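Local coordinates for protein MAU2 chromatid cohesion factor homolog (Saccharomyces cerevisiae, PDB 4XDN) that partners Scc2 in the complex that the cohesin ring requires to associate with chromosomes, and thereby takes part in sister chromatid cohesion, at residues L136-P141 against Q180-M185; K151-N156 against V184-K189; N498-C503 against L562-L567; W509-F514 against N569-R574. All coordinates share one frame; numbering follows the deposited sequence.

Interaction 1: L136-P141 against Q180-M185; sequences LLHDLP and QYVGVM
Val182 sets its CG1 branch trans to the backbone nitrogen (chi1 170°) and His138 places its ring carbon CG in the same way (chi1 177°). The valine's fork is thereby presented to helix 126-144, while the imidazole swings past it toward Tyr181. The pair joins two helices of a mostly helical, TPR-like solenoid, one helix and the next but one in the chain, and the CA atoms of His138 and Val182 are 6.0 Å apart. Val182 does most of the touching: its CG1 lies 3.5 Å from Leu137 O and 3.9 Å from His138 CB, and its CG2 is 4.0 Å from the same His138 CB. Helix 126-144 is irregular here, with a wide pi-type turn at 136-139 and a kink at Pro141, whose nitrogen has no hydrogen to give.

Polar links fix the imidazole at both nitrogens. His138 ND1 donates to Asp139 OD1 over 2.7 Å, nearly straight at 172° and almost exactly in the ring plane, though it meets the carboxylate on its anti side. The ring also stacks with Phe134, which touches Val182 as well. A water, also in the plane of the imidazole, bridges His138 NE2 at 3.1 Å and Tyr181 OH at 2.7 Å. Another protein chain packs on Tyr181 and Asp139, while Met185 CG sits over one face of the Tyr181 ring, offset toward the rim.

Interaction 2: K151-N156 against V184-K189; sequences KIALRN and VMLCIK
Leu186 presses into helix 147-165 where the packing is densest: its CD1 methyl lies 3.5 Å from Leu154 N and 3.7 Å from Ala153 CB, close enough to rest on the peptide that joins these two residues. The CA atoms of Leu154 and Leu186 are only 5.9 Å apart. With CG beside the backbone N (chi1 -66°), Leu186 lays CD1 on that peptide and brings CD2 to 4.0 Å from Ala153 CB. Helices 147-165 and 170-189 follow each other in the chain and form an antiparallel hairpin, the building unit of TPR-like solenoids; the short segments cross at -150° with axes 9.4 Å apart. Beside this lies a lighter touch: Cys187 SG meets both Leu154 methyls, CD2 at 3.8 Å and CD1 at 3.9 Å. Leu154 itself is partly exposed, and on the solvent side of helix 147-165 Lys151 and Arg155 are exposed and point their CB atoms away from helix 170-189.

Interaction 3: N498-C503 against L562-L567; sequences NPIWEC and LLLQIL
Leu564 and Ile500 cross obliquely, the leucine reaching over with its forked end and the isoleucine offering its flank. Leu564 points its CB at the other helix and holds CG trans to the backbone N (chi1 -176°), an extended form that spans a CA separation of 7.8 Å between Ile500 and Leu564. The two methyls then divide the work. CD2 of Leu564 nestles against the branch point of Ile500, 3.9 Å from its CG2 and 4.0 Å from its CG1, whereas CD1 of Leu564 turns to Cys503, whose SG is 4.2 Å away. One leucine thus engages residues about one turn apart on helix 499-513, at distances that indicate ordinary van der Waals contact.

The start of that helix is fixed by Asn498, its N-cap. Trp501 N donates to Asn498 OD1 over 3.2 Å at 158°, arriving above the carbonyl plane, and Asn498 ND2 is itself bonded to Cys266 O and Asp268 OD2. These bonds tie the first turn, and with it Ile500, to the end of helix 250-266 and the loop that follows. Ile500 and Leu564 also meet apolar and aromatic side chains of another protein chain, so the pair forms part of an intermolecular interface. Around them, helix 526-543 brings Phe539 against Cys503, and helix 446-466 packs on Trp501.

Interaction 4: W509-F514 against N569-R574; sequences WLFSHF and NYLGGR
Helices 499-513 and 562-575 pass each other at 53° in their short segments, with axes 11.7 Å apart, a wide separation bridged by large side chains. Leu571 spans much of it: its CD2 lies 3.7 Å from Leu510 CD1, the two leucines crossing at about a right angle, while its CD1 is 3.7 Å from Phe511 CE1. Leu571 takes the extended course, with CG opposite the backbone N (chi1 -174°), which carries the fork between these two residues. Phe511 CZ also approaches the edge of the Tyr570 ring, 4.3 Å from its CD2. Near the end of segment 509-514, His513 ND1 donates to Trp509 O over 2.6 Å, and the imidazole lies above the indole face. Further elements of the solenoid surround the contact: Phe517, in a loop, packs on Phe511 and Leu571, Leu536 of helix 526-543 touches Leu571, Trp610 of helix 601-618 meets Tyr570 edge-to-face, and Tyr532 of helix 526-543 stacks on Trp509.

In the fold
The four contacts form two pairs on opposite sides of the chain's centre. Interactions 1 and 2 have centres 6 Å apart and share helix 170-189, which packs against the consecutive helices 126-144 and 147-165; Pro141 of the first touches Ala153 of the second. Interactions 3 and 4, whose centres are 12 Å apart, are successive levels of one interface between helices 499-513 and 562-575, linked by Leu567 against Phe511; their segments alternate along the chain. Between the pairs, centres lie about 41 to 52 Å apart without touching, and the first pair closes before the second opens. Another protein chain reaches interactions 1, 3 and 4, consistent with a helical solenoid that holds an extended partner, probably Scc2.

Interaction 1: L136-P141 against Q180-M185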
loop_
_atom_site.group_PDB
_atom_site.type_symbol
_atom_site.label_atom_id
_atom_site.label_comp_id
_atom_site.label_asym_id
_atom_site.label_seq_id
_atom_site.Cartn_x
_atom_site.Cartn_y
_atom_site.Cartn_z
ATOM N N LEU A 136 -2.556 23.063 13.582
ATOM C CA LEU A 136 -3.828 22.761 14.231
ATOM C C LEU A 136 -4.690 21.789 13.424
ATOM O O LEU A 136 -5.398 20.957 13.995
ATOM C CB LEU A 136 -4.613 24.057 14.466
ATOM C CG LEU A 136 -4.922 24.544 15.888
ATOM C CD1 LEU A 136 -3.811 24.261 16.886
ATOM C CD2 LEU A 136 -5.201 26.041 15.843
ATOM N N LEU A 137 -4.629 21.901 12.100
ATOM C CA LEU A 137 -5.555 21.188 11.228
ATOM C C LEU A 137 -4.918 20.000 10.505
ATOM O O LEU A 137 -5.623 19.087 10.077
ATOM C CB LEU A 137 -6.143 22.162 10.204
ATOM C CG LEU A 137 -6.896 23.361 10.794
ATOM C CD1 LEU A 137 -7.254 24.348 9.701
ATOM C CD2 LEU A 137 -8.146 22.916 11.539
ATOM N N HIS A 138 -3.592 20.010 10.375
ATOM C CA HIS A 138 -2.885 18.956 9.647
ATOM C C HIS A 138 -1.962 18.140 10.550
ATOM O O HIS A 138 -2.161 16.936 10.717
ATOM C CB HIS A 138 -2.081 19.558 8.490
ATOM C CG HIS A 138 -1.269 18.559 7.731
ATOM N ND1 HIS A 138 0.047 18.273 8.045
ATOM C CD2 HIS A 138 -1.574 17.780 6.665
ATOM C CE1 HIS A 138 0.508 17.365 7.210
ATOM N NE2 HIS A 138 -0.456 17.047 6.360
ATOM N N ASP A 139 -0.958 18.787 11.135
ATOM C CA ASP A 139 0.063 18.060 11.887
ATOM C C ASP A 139 -0.495 17.393 13.141
ATOM O O ASP A 139 -0.281 16.201 13.357
ATOM C CB ASP A 139 1.214 18.990 12.275
ATOM C CG ASP A 139 2.150 19.276 11.121
ATOM O OD1 ASP A 139 1.679 19.350 9.971
ATOM O OD2 ASP A 139 3.365 19.426 11.366
ATOM N N LEU A 140 -1.216 18.148 13.963
ATOM C CA LEU A 140 -1.683 17.621 15.243
ATOM C C LEU A 140 -2.712 16.499 15.074
ATOM O O LEU A 140 -2.593 15.456 15.719
ATOM C CB LEU A 140 -2.260 18.744 16.110
ATOM C CG LEU A 140 -1.253 19.414 17.053
ATOM C CD1 LEU A 140 -1.804 20.716 17.623
ATOM C CD2 LEU A 140 -0.867 18.468 18.182
ATOM N N PRO A 141 -3.728 16.705 14.216
ATOM C CA PRO A 141 -4.699 15.625 13.994
ATOM C C PRO A 141 -4.073 14.343 13.438
ATOM O O PRO A 141 -4.468 13.253 13.851
ATOM C CB PRO A 141 -5.672 16.237 12.981
ATOM C CG PRO A 141 -5.585 17.699 13.219
ATOM C CD PRO A 141 -4.144 17.954 13.554
ATOM N N GLN A 180 -7.486 23.221 1.493
ATOM C CA GLN A 180 -8.382 22.304 0.806
ATOM C C GLN A 180 -7.723 20.931 0.773
ATOM O O GLN A 180 -8.372 19.915 1.002
ATOM C CB GLN A 180 -8.695 22.786 -0.609
ATOM C CG GLN A 180 -9.817 23.808 -0.685
ATOM C CD GLN A 180 -10.178 24.166 -2.113
ATOM O OE1 GLN A 180 -9.584 25.065 -2.710
ATOM N NE2 GLN A 180 -11.155 23.459 -2.672
ATOM N N TYR A 181 -6.422 20.923 0.502
ATOM C CA TYR A 181 -5.640 19.695 0.472
ATOM C C TYR A 181 -5.562 19.055 1.855
ATOM O O TYR A 181 -5.590 17.833 1.978
ATOM C CB TYR A 181 -4.236 19.978 -0.069
ATOM C CG TYR A 181 -3.186 18.987 0.373
ATOM C CD1 TYR A 181 -3.045 17.763 -0.267
ATOM C CD2 TYR A 181 -2.325 19.281 1.422
ATOM C CE1 TYR A 181 -2.083 16.857 0.131
ATOM C CE2 TYR A 181 -1.363 18.385 1.828
ATOM C CZ TYR A 181 -1.245 17.172 1.180
ATOM O OH TYR A 181 -0.280 16.277 1.584
ATOM N N VAL A 182 -5.464 19.882 2.892
ATOM C CA VAL A 182 -5.480 19.386 4.264
ATOM C C VAL A 182 -6.811 18.702 4.538
ATOM O O VAL A 182 -6.853 17.621 5.119
ATOM C CB VAL A 182 -5.251 20.520 5.288
ATOM C CG1 VAL A 182 -5.520 20.041 6.718
ATOM C CG2 VAL A 182 -3.837 21.061 5.170
ATOM N N GLY A 183 -7.894 19.341 4.110
ATOM C CA GLY A 183 -9.225 18.781 4.263
ATOM C C GLY A 183 -9.351 17.413 3.619
ATOM O O GLY A 183 -9.901 16.490 4.216
ATOM N N VAL A 184 -8.841 17.287 2.397
ATOM C CA VAL A 184 -8.839 16.013 1.688
ATOM C C VAL A 184 -8.141 14.942 2.520
ATOM O O VAL A 184 -8.660 13.836 2.684
ATOM C CB VAL A 184 -8.143 16.129 0.308
ATOM C CG1 VAL A 184 -8.002 14.758 -0.368
ATOM C CG2 VAL A 184 -8.912 17.073 -0.597
ATOM N N MET A 185 -6.964 15.275 3.040
ATOM C CA MET A 185 -6.192 14.322 3.826
ATOM C C MET A 185 -6.954 13.906 5.077
ATOM O O MET A 185 -6.825 12.770 5.536
ATOM C CB MET A 185 -4.830 14.910 4.207
ATOM C CG MET A 185 -3.864 15.081 3.037
ATOM S SD MET A 185 -3.813 13.638 1.950
ATOM C CE MET A 185 -2.078 13.545 1.557
HETATM O O HOH W 1 -0.477 15.052 4.027
#

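Interaction 2: K151-N156 against V184-K189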
loop_
_atom_site.group_PDB
_atom_site.type_symbol
_atom_site.label_atom_id
_atom_site.label_comp_id
_atom_site.label_asym_id
_atom_site.label_seq_id
_atom_site.Cartn_x
_atom_site.Cartn_y
_atom_site.Cartn_z
ATOM N N LYS A 151 -12.616 14.686 13.005
ATOM C CA LYS A 151 -13.892 15.314 12.669
ATOM C C LYS A 151 -13.882 16.799 13.024
ATOM O O LYS A 151 -14.394 17.629 12.273
ATOM C CB LYS A 151 -15.044 14.606 13.387
ATOM C CG LYS A 151 -15.305 13.198 12.876
ATOM C CD LYS A 151 -16.414 12.510 13.653
ATOM C CE LYS A 151 -16.673 11.108 13.120
ATOM N NZ LYS A 151 -17.733 10.397 13.891
ATOM N N ILE A 152 -13.296 17.126 14.170
ATOM C CA ILE A 152 -13.150 18.515 14.584
ATOM C C ILE A 152 -12.268 19.256 13.586
ATOM O O ILE A 152 -12.591 20.366 13.162
ATOM C CB ILE A 152 -12.547 18.620 16.003
ATOM C CG1 ILE A 152 -13.524 18.039 17.030
ATOM C CG2 ILE A 152 -12.218 20.073 16.354
ATOM C CD1 ILE A 152 -12.948 17.889 18.424
ATOM N N ALA A 153 -11.159 18.629 13.208
ATOM C CA ALA A 153 -10.215 19.232 12.277
ATOM C C ALA A 153 -10.863 19.478 10.919
ATOM O O ALA A 153 -10.721 20.558 10.345
ATOM C CB ALA A 153 -8.986 18.351 12.126
ATOM N N LEU A 154 -11.575 18.477 10.408
ATOM C CA LEU A 154 -12.219 18.587 9.103
ATOM C C LEU A 154 -13.291 19.672 9.109
ATOM O O LEU A 154 -13.425 20.431 8.150
ATOM C CB LEU A 154 -12.836 17.248 8.688
ATOM C CG LEU A 154 -13.622 17.262 7.372
ATOM C CD1 LEU A 154 -12.739 17.712 6.214
ATOM C CD2 LEU A 154 -14.218 15.894 7.092
ATOM N N ARG A 155 -14.053 19.732 10.196
ATOM C CA ARG A 155 -15.090 20.745 10.352
ATOM C C ARG A 155 -14.481 22.144 10.330
ATOM O O ARG A 155 -14.928 23.010 9.580
ATOM C CB ARG A 155 -15.862 20.517 11.656
ATOM C CG ARG A 155 -16.987 21.510 11.906
ATOM C CD ARG A 155 -17.773 21.169 13.168
ATOM N NE ARG A 155 -18.335 19.818 13.115
ATOM C CZ ARG A 155 -18.058 18.823 13.958
ATOM N NH1 ARG A 155 -17.219 18.988 14.971
ATOM N NH2 ARG A 155 -18.644 17.644 13.786
ATOM N N ASN A 156 -13.452 22.352 11.149
ATOM C CA ASN A 156 -12.793 23.651 11.242
ATOM C C ASN A 156 -12.027 23.992 9.974
ATOM O O ASN A 156 -11.925 25.159 9.593
ATOM C CB ASN A 156 -11.837 23.686 12.436
ATOM C CG ASN A 156 -12.553 23.536 13.760
ATOM O OD1 ASN A 156 -13.770 23.693 13.842
ATOM N ND2 ASN A 156 -11.796 23.236 14.811
ATOM N N VAL A 184 -8.841 17.287 2.397
ATOM C CA VAL A 184 -8.839 16.013 1.688
ATOM C C VAL A 184 -8.141 14.942 2.520
ATOM O O VAL A 184 -8.660 13.836 2.684
ATOM C CB VAL A 184 -8.143 16.129 0.308
ATOM C CG1 VAL A 184 -8.002 14.758 -0.368
ATOM C CG2 VAL A 184 -8.912 17.073 -0.597
ATOM N N MET A 185 -6.964 15.275 3.040
ATOM C CA MET A 185 -6.192 14.322 3.826
ATOM C C MET A 185 -6.954 13.906 5.077
ATOM O O MET A 185 -6.825 12.770 5.536
ATOM C CB MET A 185 -4.830 14.910 4.207
ATOM C CG MET A 185 -3.864 15.081 3.037
ATOM S SD MET A 185 -3.813 13.638 1.950
ATOM C CE MET A 185 -2.078 13.545 1.557
ATOM N N LEU A 186 -7.755 14.819 5.619
ATOM C CA LEU A 186 -8.573 14.514 6.787
ATOM C C LEU A 186 -9.735 13.602 6.401
ATOM O O LEU A 186 -10.137 12.735 7.177
ATOM C CB LEU A 186 -9.099 15.799 7.433
ATOM C CG LEU A 186 -8.049 16.719 8.065
ATOM C CD1 LEU A 186 -8.676 18.040 8.485
ATOM C CD2 LEU A 186 -7.381 16.051 9.255
ATOM N N CYS A 187 -10.273 13.793 5.201
ATOM C CA CYS A 187 -11.341 12.933 4.708
ATOM C C CYS A 187 -10.829 11.510 4.504
ATOM O O CYS A 187 -11.519 10.546 4.827
ATOM C CB CYS A 187 -11.924 13.476 3.400
ATOM S SG CYS A 187 -13.024 14.889 3.600
ATOM N N ILE A 188 -9.617 11.382 3.971
ATOM C CA ILE A 188 -9.014 10.067 3.756
ATOM C C ILE A 188 -8.906 9.309 5.077
ATOM O O ILE A 188 -9.293 8.145 5.163
ATOM C CB ILE A 188 -7.615 10.177 3.107
ATOM C CG1 ILE A 188 -7.742 10.710 1.678
ATOM C CG2 ILE A 188 -6.918 8.813 3.087
ATOM C CD1 ILE A 188 -6.417 11.022 1.006
ATOM N N LYS A 189 -8.385 9.978 6.100
ATOM C CA LYS A 189 -8.224 9.368 7.416
ATOM C C LYS A 189 -9.568 8.972 8.023
ATOM O O LYS A 189 -9.653 7.997 8.772
ATOM C CB LYS A 189 -7.485 10.322 8.358
ATOM C CG LYS A 189 -6.011 10.516 8.022
ATOM C CD LYS A 189 -5.243 9.207 8.124
ATOM C CE LYS A 189 -3.741 9.433 8.070
ATOM N NZ LYS A 189 -2.989 8.158 8.237
#

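Interaction 3: N498-C503 against L562-L567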
loop_
_atom_site.group_PDB
_atom_site.type_symbol
_atom_site.label_atom_id
_atom_site.label_comp_id
_atom_site.label_asym_id
_atom_site.label_seq_id
_atom_site.Cartn_x
_atom_site.Cartn_y
_atom_site.Cartn_z
ATOM N N ASN A 498 -9.163 -5.581 -14.846
ATOM C CA ASN A 498 -8.036 -6.503 -14.888
ATOM C C ASN A 498 -8.436 -7.758 -15.670
ATOM O O ASN A 498 -9.333 -8.487 -15.246
ATOM C CB ASN A 498 -7.585 -6.863 -13.468
ATOM C CG ASN A 498 -6.366 -7.769 -13.448
ATOM O OD1 ASN A 498 -6.359 -8.835 -14.059
ATOM N ND2 ASN A 498 -5.326 -7.344 -12.740
ATOM N N PRO A 499 -7.778 -8.014 -16.817
ATOM C CA PRO A 499 -8.214 -9.123 -17.679
ATOM C C PRO A 499 -8.104 -10.498 -17.018
ATOM O O PRO A 499 -8.967 -11.342 -17.256
ATOM C CB PRO A 499 -7.276 -9.020 -18.888
ATOM C CG PRO A 499 -6.096 -8.265 -18.406
ATOM C CD PRO A 499 -6.612 -7.309 -17.381
ATOM N N ILE A 500 -7.072 -10.718 -16.209
ATOM C CA ILE A 500 -6.942 -11.970 -15.470
ATOM C C ILE A 500 -8.170 -12.181 -14.591
ATOM O O ILE A 500 -8.729 -13.276 -14.546
ATOM C CB ILE A 500 -5.658 -11.995 -14.599
ATOM C CG1 ILE A 500 -4.428 -12.164 -15.496
ATOM C CG2 ILE A 500 -5.717 -13.121 -13.555
ATOM C CD1 ILE A 500 -3.101 -12.165 -14.758
ATOM N N TRP A 501 -8.592 -11.127 -13.907
ATOM C CA TRP A 501 -9.742 -11.207 -13.019
ATOM C C TRP A 501 -11.044 -11.349 -13.796
ATOM O O TRP A 501 -11.881 -12.179 -13.456
ATOM C CB TRP A 501 -9.803 -9.976 -12.112
ATOM C CG TRP A 501 -8.919 -10.095 -10.916
ATOM C CD1 TRP A 501 -7.565 -9.941 -10.878
ATOM C CD2 TRP A 501 -9.326 -10.401 -9.577
ATOM N NE1 TRP A 501 -7.102 -10.131 -9.599
ATOM C CE2 TRP A 501 -8.164 -10.415 -8.781
ATOM C CE3 TRP A 501 -10.559 -10.664 -8.975
ATOM C CZ2 TRP A 501 -8.198 -10.682 -7.415
ATOM C CZ3 TRP A 501 -10.593 -10.926 -7.620
ATOM C CH2 TRP A 501 -9.419 -10.933 -6.854
ATOM N N GLU A 502 -11.207 -10.539 -14.839
ATOM C CA GLU A 502 -12.415 -10.580 -15.657
ATOM C C GLU A 502 -12.581 -11.933 -16.334
ATOM O O GLU A 502 -13.697 -12.435 -16.474
ATOM C CB GLU A 502 -12.387 -9.474 -16.713
ATOM C CG GLU A 502 -12.843 -8.118 -16.199
ATOM C CD GLU A 502 -14.328 -8.080 -15.877
ATOM O OE1 GLU A 502 -15.119 -8.704 -16.615
ATOM O OE2 GLU A 502 -14.702 -7.427 -14.879
ATOM N N CYS A 503 -11.464 -12.516 -16.755
ATOM C CA CYS A 503 -11.491 -13.807 -17.425
ATOM C C CYS A 503 -11.828 -14.911 -16.431
ATOM O O CYS A 503 -12.561 -15.845 -16.755
ATOM C CB CYS A 503 -10.150 -14.096 -18.104
ATOM S SG CYS A 503 -10.167 -15.587 -19.137
ATOM N N LEU A 562 -0.278 -19.987 -15.816
ATOM C CA LEU A 562 -0.421 -21.332 -16.362
ATOM C C LEU A 562 -1.847 -21.857 -16.279
ATOM O O LEU A 562 -2.441 -22.196 -17.301
ATOM C CB LEU A 562 0.510 -22.307 -15.643
ATOM C CG LEU A 562 0.483 -23.739 -16.187
ATOM C CD1 LEU A 562 1.037 -23.788 -17.603
ATOM C CD2 LEU A 562 1.258 -24.664 -15.276
ATOM N N LEU A 563 -2.389 -21.931 -15.066
ATOM C CA LEU A 563 -3.714 -22.508 -14.865
ATOM C C LEU A 563 -4.765 -21.756 -15.674
ATOM O O LEU A 563 -5.646 -22.367 -16.279
ATOM C CB LEU A 563 -4.093 -22.500 -13.381
ATOM C CG LEU A 563 -5.491 -23.041 -13.054
ATOM C CD1 LEU A 563 -5.649 -24.485 -13.511
ATOM C CD2 LEU A 563 -5.783 -22.924 -11.572
ATOM N N LEU A 564 -4.660 -20.432 -15.689
ATOM C CA LEU A 564 -5.618 -19.607 -16.408
ATOM C C LEU A 564 -5.540 -19.877 -17.906
ATOM O O LEU A 564 -6.562 -20.087 -18.558
ATOM C CB LEU A 564 -5.372 -18.124 -16.125
ATOM C CG LEU A 564 -6.375 -17.149 -16.748
ATOM C CD1 LEU A 564 -7.778 -17.392 -16.216
ATOM C CD2 LEU A 564 -5.951 -15.716 -16.487
ATOM N N GLN A 565 -4.324 -19.885 -18.444
ATOM C CA GLN A 565 -4.127 -20.090 -19.878
ATOM C C GLN A 565 -4.713 -21.424 -20.338
ATOM O O GLN A 565 -5.291 -21.517 -21.422
ATOM C CB GLN A 565 -2.640 -20.027 -20.232
ATOM C CG GLN A 565 -2.329 -19.084 -21.383
ATOM C CD GLN A 565 -0.931 -19.274 -21.938
ATOM O OE1 GLN A 565 -0.006 -19.651 -21.216
ATOM N NE2 GLN A 565 -0.771 -19.021 -23.233
ATOM N N ILE A 566 -4.571 -22.451 -19.507
ATOM C CA ILE A 566 -5.072 -23.777 -19.845
ATOM C C ILE A 566 -6.601 -23.806 -19.837
ATOM O O ILE A 566 -7.221 -24.376 -20.735
ATOM C CB ILE A 566 -4.526 -24.849 -18.868
ATOM C CG1 ILE A 566 -3.006 -24.966 -19.018
ATOM C CG2 ILE A 566 -5.166 -26.209 -19.138
ATOM C CD1 ILE A 566 -2.336 -25.854 -17.978
ATOM N N LEU A 567 -7.205 -23.191 -18.826
ATOM C CA LEU A 567 -8.658 -23.215 -18.682
ATOM C C LEU A 567 -9.365 -22.425 -19.787
ATOM O O LEU A 567 -10.417 -22.841 -20.273
ATOM C CB LEU A 567 -9.065 -22.668 -17.310
ATOM C CG LEU A 567 -8.674 -23.518 -16.096
ATOM C CD1 LEU A 567 -9.055 -22.803 -14.809
ATOM C CD2 LEU A 567 -9.314 -24.896 -16.144
#

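Interaction 4: W509-F514 against N569-R574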
loop_
_atom_site.group_PDB
_atom_site.type_symbol
_atom_site.label_atom_id
_atom_site.label_comp_id
_atom_site.label_asym_id
_atom_site.label_seq_id
_atom_site.Cartn_x
_atom_site.Cartn_y
_atom_site.Cartn_z
ATOM N N TRP A 509 -18.088 -18.765 -14.266
ATOM C CA TRP A 509 -19.517 -18.715 -14.553
ATOM C C TRP A 509 -19.885 -19.776 -15.585
ATOM O O TRP A 509 -20.852 -20.516 -15.409
ATOM C CB TRP A 509 -19.926 -17.331 -15.057
ATOM C CG TRP A 509 -21.413 -17.124 -15.085
ATOM C CD1 TRP A 509 -22.184 -16.589 -14.092
ATOM C CD2 TRP A 509 -22.310 -17.448 -16.157
ATOM N NE1 TRP A 509 -23.501 -16.560 -14.479
ATOM C CE2 TRP A 509 -23.605 -17.081 -15.742
ATOM C CE3 TRP A 509 -22.141 -18.010 -17.425
ATOM C CZ2 TRP A 509 -24.726 -17.260 -16.551
ATOM C CZ3 TRP A 509 -23.258 -18.186 -18.227
ATOM C CH2 TRP A 509 -24.532 -17.812 -17.786
ATOM N N LEU A 510 -19.106 -19.851 -16.659
ATOM C CA LEU A 510 -19.378 -20.796 -17.731
ATOM C C LEU A 510 -19.185 -22.238 -17.263
ATOM O O LEU A 510 -19.953 -23.124 -17.639
ATOM C CB LEU A 510 -18.484 -20.503 -18.938
ATOM C CG LEU A 510 -18.790 -19.191 -19.667
ATOM C CD1 LEU A 510 -17.722 -18.885 -20.705
ATOM C CD2 LEU A 510 -20.162 -19.240 -20.326
ATOM N N PHE A 511 -18.166 -22.469 -16.439
ATOM C CA PHE A 511 -17.932 -23.795 -15.876
ATOM C C PHE A 511 -19.115 -24.256 -15.029
ATOM O O PHE A 511 -19.433 -25.445 -14.992
ATOM C CB PHE A 511 -16.659 -23.809 -15.019
ATOM C CG PHE A 511 -15.371 -23.916 -15.808
ATOM C CD1 PHE A 511 -15.370 -24.112 -17.181
ATOM C CD2 PHE A 511 -14.154 -23.827 -15.155
ATOM C CE1 PHE A 511 -14.183 -24.210 -17.880
ATOM C CE2 PHE A 511 -12.966 -23.926 -15.851
ATOM C CZ PHE A 511 -12.981 -24.117 -17.214
ATOM N N SER A 512 -19.764 -23.311 -14.356
ATOM C CA SER A 512 -20.835 -23.636 -13.419
ATOM C C SER A 512 -22.231 -23.588 -14.047
ATOM O O SER A 512 -23.216 -23.932 -13.390
ATOM C CB SER A 512 -20.780 -22.684 -12.223
ATOM O OG SER A 512 -20.890 -21.334 -12.641
ATOM N N HIS A 513 -22.314 -23.173 -15.311
ATOM C CA HIS A 513 -23.602 -23.022 -15.992
ATOM C C HIS A 513 -23.722 -23.847 -17.277
ATOM O O HIS A 513 -24.757 -23.805 -17.941
ATOM C CB HIS A 513 -23.849 -21.544 -16.315
ATOM C CG HIS A 513 -24.167 -20.708 -15.116
ATOM N ND1 HIS A 513 -23.191 -20.160 -14.306
ATOM C CD2 HIS A 513 -25.350 -20.328 -14.580
ATOM C CE1 HIS A 513 -23.762 -19.480 -13.330
ATOM N NE2 HIS A 513 -25.074 -19.566 -13.473
ATOM N N PHE A 514 -22.677 -24.596 -17.619
ATOM C CA PHE A 514 -22.656 -25.369 -18.862
ATOM C C PHE A 514 -22.096 -26.774 -18.682
ATOM O O PHE A 514 -21.057 -26.966 -18.054
ATOM C CB PHE A 514 -21.821 -24.653 -19.926
ATOM C CG PHE A 514 -22.569 -23.602 -20.690
ATOM C CD1 PHE A 514 -22.628 -22.299 -20.228
ATOM C CD2 PHE A 514 -23.197 -23.915 -21.883
ATOM C CE1 PHE A 514 -23.312 -21.331 -20.936
ATOM C CE2 PHE A 514 -23.881 -22.952 -22.594
ATOM C CZ PHE A 514 -23.938 -21.658 -22.121
ATOM N N ASN A 569 -8.169 -21.823 -22.844
ATOM C CA ASN A 569 -8.008 -22.590 -24.071
ATOM C C ASN A 569 -8.868 -23.850 -24.050
ATOM O O ASN A 569 -9.445 -24.226 -25.070
ATOM C CB ASN A 569 -6.537 -22.949 -24.287
ATOM C CG ASN A 569 -5.753 -21.818 -24.929
ATOM O OD1 ASN A 569 -5.666 -21.727 -26.154
ATOM N ND2 ASN A 569 -5.183 -20.947 -24.102
ATOM N N TYR A 570 -8.959 -24.490 -22.888
ATOM C CA TYR A 570 -9.826 -25.655 -22.715
ATOM C C TYR A 570 -11.279 -25.283 -22.977
ATOM O O TYR A 570 -11.988 -25.973 -23.710
ATOM C CB TYR A 570 -9.681 -26.230 -21.304
ATOM C CG TYR A 570 -10.687 -27.314 -20.967
ATOM C CD1 TYR A 570 -10.573 -28.590 -21.505
ATOM C CD2 TYR A 570 -11.740 -27.065 -20.098
ATOM C CE1 TYR A 570 -11.485 -29.585 -21.194
ATOM C CE2 TYR A 570 -12.658 -28.052 -19.782
ATOM C CZ TYR A 570 -12.525 -29.310 -20.332
ATOM O OH TYR A 570 -13.438 -30.293 -20.019
ATOM N N LEU A 571 -11.709 -24.180 -22.374
ATOM C CA LEU A 571 -13.084 -23.716 -22.498
ATOM C C LEU A 571 -13.365 -23.251 -23.923
ATOM O O LEU A 571 -14.388 -23.602 -24.514
ATOM C CB LEU A 571 -13.346 -22.591 -21.496
ATOM C CG LEU A 571 -14.767 -22.050 -21.355
ATOM C CD1 LEU A 571 -15.764 -23.160 -21.091
ATOM C CD2 LEU A 571 -14.802 -21.029 -20.228
ATOM N N GLY A 572 -12.444 -22.467 -24.476
ATOM C CA GLY A 572 -12.567 -21.998 -25.844
ATOM C C GLY A 572 -12.548 -23.145 -26.836
ATOM O O GLY A 572 -13.330 -23.170 -27.785
ATOM N N GLY A 573 -11.650 -24.100 -26.615
ATOM C CA GLY A 573 -11.532 -25.252 -27.491
ATOM C C GLY A 573 -12.786 -26.106 -27.493
ATOM O O GLY A 573 -13.165 -26.668 -28.519
ATOM N N ARG A 574 -13.433 -26.199 -26.337
ATOM C CA ARG A 574 -14.636 -27.010 -26.188
ATOM C C ARG A 574 -15.875 -26.325 -26.756
ATOM O O ARG A 574 -16.731 -26.978 -27.357
ATOM C CB ARG A 574 -14.866 -27.337 -24.713
ATOM C CG ARG A 574 -14.109 -28.558 -24.206
ATOM C CD ARG A 574 -14.946 -29.831 -24.292
ATOM N NE ARG A 574 -14.722 -30.703 -23.141
ATOM C CZ ARG A 574 -15.388 -31.831 -22.912
ATOM N NH1 ARG A 574 -16.328 -32.235 -23.756
ATOM N NH2 ARG A 574 -15.114 -32.555 -21.836
#